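Isocitrate dehydrogenase [NAD] subunit 1 (Saccharomyces cerevisiae, PDB 3BLX) catalyses, as one of two kinds of subunit in an allosteric octamer, the NAD+-dependent oxidative decarboxylation of isocitrate to 2-oxoglutarate in the mitochondrial citric acid cycle. Local coordinates at the interface of chains A and B. Numbering follows the deposited sequence. Chains: chain A, Isocitrate dehydrogenase [NAD] subunit 1; chain B, Isocitrate dehydrogenase [NAD] subunit 2.

The interface of chains A and B. Residues chain A 216-217, 220-221, 239, 242, 246; chain B 221, 248-249, 252-253.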
loop_
_atom_site.group_PDB
_atom_site.type_symbol
_atom_site.label_atom_id
_atom_site.label_comp_id
_atom_site.label_asym_id
_atom_site.label_seq_id
_atom_site.Cartn_x
_atom_site.Cartn_y
_atom_site.Cartn_z
ATOM N N VAL A 216 -13.760 -29.166 -9.221
ATOM C CA VAL A 216 -14.809 -29.340 -10.210
ATOM C C VAL A 216 -15.189 -30.810 -10.456
ATOM O O VAL A 216 -16.363 -31.123 -10.622
ATOM C CB VAL A 216 -14.425 -28.643 -11.532
ATOM C CG1 VAL A 216 -13.104 -29.191 -12.038
ATOM C CG2 VAL A 216 -15.529 -28.801 -12.582
ATOM N N ASP A 217 -14.224 -31.722 -10.468
ATOM C CA ASP A 217 -14.571 -33.131 -10.668
ATOM C C ASP A 217 -15.457 -33.709 -9.554
ATOM O O ASP A 217 -16.419 -34.420 -9.827
ATOM C CB ASP A 217 -13.336 -34.012 -10.928
ATOM C CG ASP A 217 -12.213 -33.744 -9.966
ATOM O OD1 ASP A 217 -12.494 -33.479 -8.782
ATOM O OD2 ASP A 217 -11.039 -33.807 -10.389
ATOM N N SER A 220 -18.965 -32.293 -9.972
ATOM C CA SER A 220 -19.758 -32.990 -10.993
ATOM C C SER A 220 -20.411 -34.209 -10.389
ATOM O O SER A 220 -21.595 -34.424 -10.572
ATOM C CB SER A 220 -18.915 -33.448 -12.176
ATOM O OG SER A 220 -18.571 -32.353 -12.969
ATOM N N MET A 221 -19.625 -35.016 -9.688
ATOM C CA MET A 221 -20.146 -36.190 -9.019
ATOM C C MET A 221 -21.211 -35.792 -7.996
ATOM O O MET A 221 -22.292 -36.356 -7.940
ATOM C CB MET A 221 -19.021 -36.929 -8.323
ATOM C CG MET A 221 -19.438 -38.268 -7.717
ATOM S SD MET A 221 -18.198 -39.010 -6.652
ATOM C CE MET A 221 -18.490 -38.117 -5.117
ATOM N N TYR A 239 -15.818 -24.567 -16.974
ATOM C CA TYR A 239 -16.563 -25.579 -16.227
ATOM C C TYR A 239 -18.052 -25.287 -16.162
ATOM O O TYR A 239 -18.833 -26.100 -15.681
ATOM C CB TYR A 239 -16.031 -25.739 -14.800
ATOM C CG TYR A 239 -14.543 -25.781 -14.717
ATOM C CD1 TYR A 239 -13.806 -26.616 -15.534
ATOM C CD2 TYR A 239 -13.862 -24.978 -13.815
ATOM C CE1 TYR A 239 -12.439 -26.647 -15.456
ATOM C CE2 TYR A 239 -12.496 -25.007 -13.733
ATOM C CZ TYR A 239 -11.788 -25.842 -14.551
ATOM O OH TYR A 239 -10.417 -25.862 -14.446
ATOM N N ILE A 242 -20.387 -27.515 -18.400
ATOM C CA ILE A 242 -20.605 -28.853 -17.873
ATOM C C ILE A 242 -21.552 -28.816 -16.672
ATOM O O ILE A 242 -22.524 -29.551 -16.643
ATOM C CB ILE A 242 -19.292 -29.505 -17.480
ATOM C CG1 ILE A 242 -18.507 -29.836 -18.743
ATOM C CG2 ILE A 242 -19.542 -30.769 -16.654
ATOM C CD1 ILE A 242 -17.053 -30.132 -18.501
ATOM N N ILE A 246 -25.552 -30.542 -16.373
ATOM C CA ILE A 246 -26.006 -31.427 -15.314
ATOM C C ILE A 246 -27.268 -30.800 -14.739
ATOM O O ILE A 246 -28.263 -31.479 -14.537
ATOM C CB ILE A 246 -24.962 -31.604 -14.230
ATOM C CG1 ILE A 246 -23.798 -32.448 -14.750
ATOM C CG2 ILE A 246 -25.571 -32.308 -13.031
ATOM C CD1 ILE A 246 -22.556 -32.333 -13.912
ATOM N N ILE B 221 -19.065 -32.312 -25.582
ATOM C CA ILE B 221 -19.102 -32.695 -24.187
ATOM C C ILE B 221 -20.372 -32.148 -23.529
ATOM O O ILE B 221 -20.961 -32.825 -22.717
ATOM C CB ILE B 221 -17.854 -32.255 -23.440
ATOM C CG1 ILE B 221 -17.819 -32.916 -22.067
ATOM C CG2 ILE B 221 -17.830 -30.756 -23.336
ATOM C CD1 ILE B 221 -16.755 -32.432 -21.174
ATOM N N ASP B 248 -10.923 -36.276 -16.033
ATOM C CA ASP B 248 -11.164 -36.209 -14.590
ATOM C C ASP B 248 -12.647 -36.016 -14.276
ATOM O O ASP B 248 -13.223 -36.766 -13.506
ATOM C CB ASP B 248 -10.353 -35.050 -13.972
ATOM C CG ASP B 248 -9.053 -35.512 -13.280
ATOM O OD1 ASP B 248 -8.945 -36.706 -12.907
ATOM O OD2 ASP B 248 -8.145 -34.664 -13.082
ATOM N N ILE B 249 -13.244 -34.993 -14.875
ATOM C CA ILE B 249 -14.626 -34.593 -14.631
ATOM C C ILE B 249 -15.665 -35.613 -15.113
ATOM O O ILE B 249 -16.627 -35.919 -14.412
ATOM C CB ILE B 249 -14.927 -33.263 -15.340
ATOM C CG1 ILE B 249 -14.078 -32.139 -14.751
ATOM C CG2 ILE B 249 -16.389 -32.914 -15.258
ATOM C CD1 ILE B 249 -14.038 -30.932 -15.639
ATOM N N ASP B 252 -15.654 -38.953 -13.033
ATOM C CA ASP B 252 -16.224 -38.747 -11.692
ATOM C C ASP B 252 -17.742 -38.515 -11.725
ATOM O O ASP B 252 -18.454 -38.812 -10.776
ATOM C CB ASP B 252 -15.518 -37.590 -10.962
ATOM C CG ASP B 252 -14.318 -38.053 -10.111
ATOM O OD1 ASP B 252 -13.522 -38.916 -10.562
ATOM O OD2 ASP B 252 -14.162 -37.528 -8.981
ATOM N N LEU B 253 -18.224 -37.978 -12.830
ATOM C CA LEU B 253 -19.647 -37.843 -13.065
ATOM C C LEU B 253 -20.284 -39.213 -13.357
ATOM O O LEU B 253 -21.379 -39.501 -12.919
ATOM C CB LEU B 253 -19.858 -36.880 -14.230
ATOM C CG LEU B 253 -21.247 -36.511 -14.693
ATOM C CD1 LEU B 253 -21.236 -35.137 -15.309
ATOM C CD2 LEU B 253 -21.704 -37.514 -15.685
#
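One face of the A:Tyr239 ring is shared by A:Val216 and, more loosely, by B:Ile249 from the partner: A:Val216 CG1 lies over the ring centre, 4.2 Å above the plane. On the same side but beyond the rim, B:Ile249 CD1 comes within 4.3 Å of ring atom CD1 of A:Tyr239. The valine is the bridge to the partner: CG1 touches both the tyrosine ring and the isoleucine, and CG2, anti to the backbone N, adds a second contact, 4.0 Å from CD1 of B:Ile249. A compact, branched valine suits this place because both of its methyls pack.

B:Ile249 is the central wedge, burying 94 Å² against subunit 1. Its CG1 arm is anti to its own carbonyl carbon (chi1 -64°) and carries CD1 toward A:Val216 and A:Tyr239, while the CG2 branch turns to A:Ser220 and A:Ile242. The small serine probably allows the helices to approach; its OG is weakly bonded to the carbonyl O of A:Val216, a turn back along its own helix. Further out, A:Ile242 CD1 meets B:Ile221 CD1 at 3.5 Å, and A:Ile246 and B:Leu253 touch tip to tip through their CD1 methyls. A:Met221 starts extended, CG anti to the backbone N (chi1 -173°), and its unbranched methylene chain passes the carbonyl O of B:Asp252.

At the other border the side chains of A:Asp217 and B:Asp248 run alongside each other, although B:Asp248 is poorly ordered. A:Asp217 OD1 is 4.4 Å from B:Asp252 OD2. By similarity all three are magnesium ligands, and these acids from both subunits converge where a magnesium or manganese ion probably binds, none being seen in this apo form.

No polar bond crosses this patch, so apolar packing holds it. Helices 216-225 and 237-251 of subunit 1 pack against helices 221-230 and 244-258 of subunit 2, forming the four-helix interface typical of dimers in this dehydrogenase family, at the heart of the IDH1-IDH2 heterodimer from which the octamer is built.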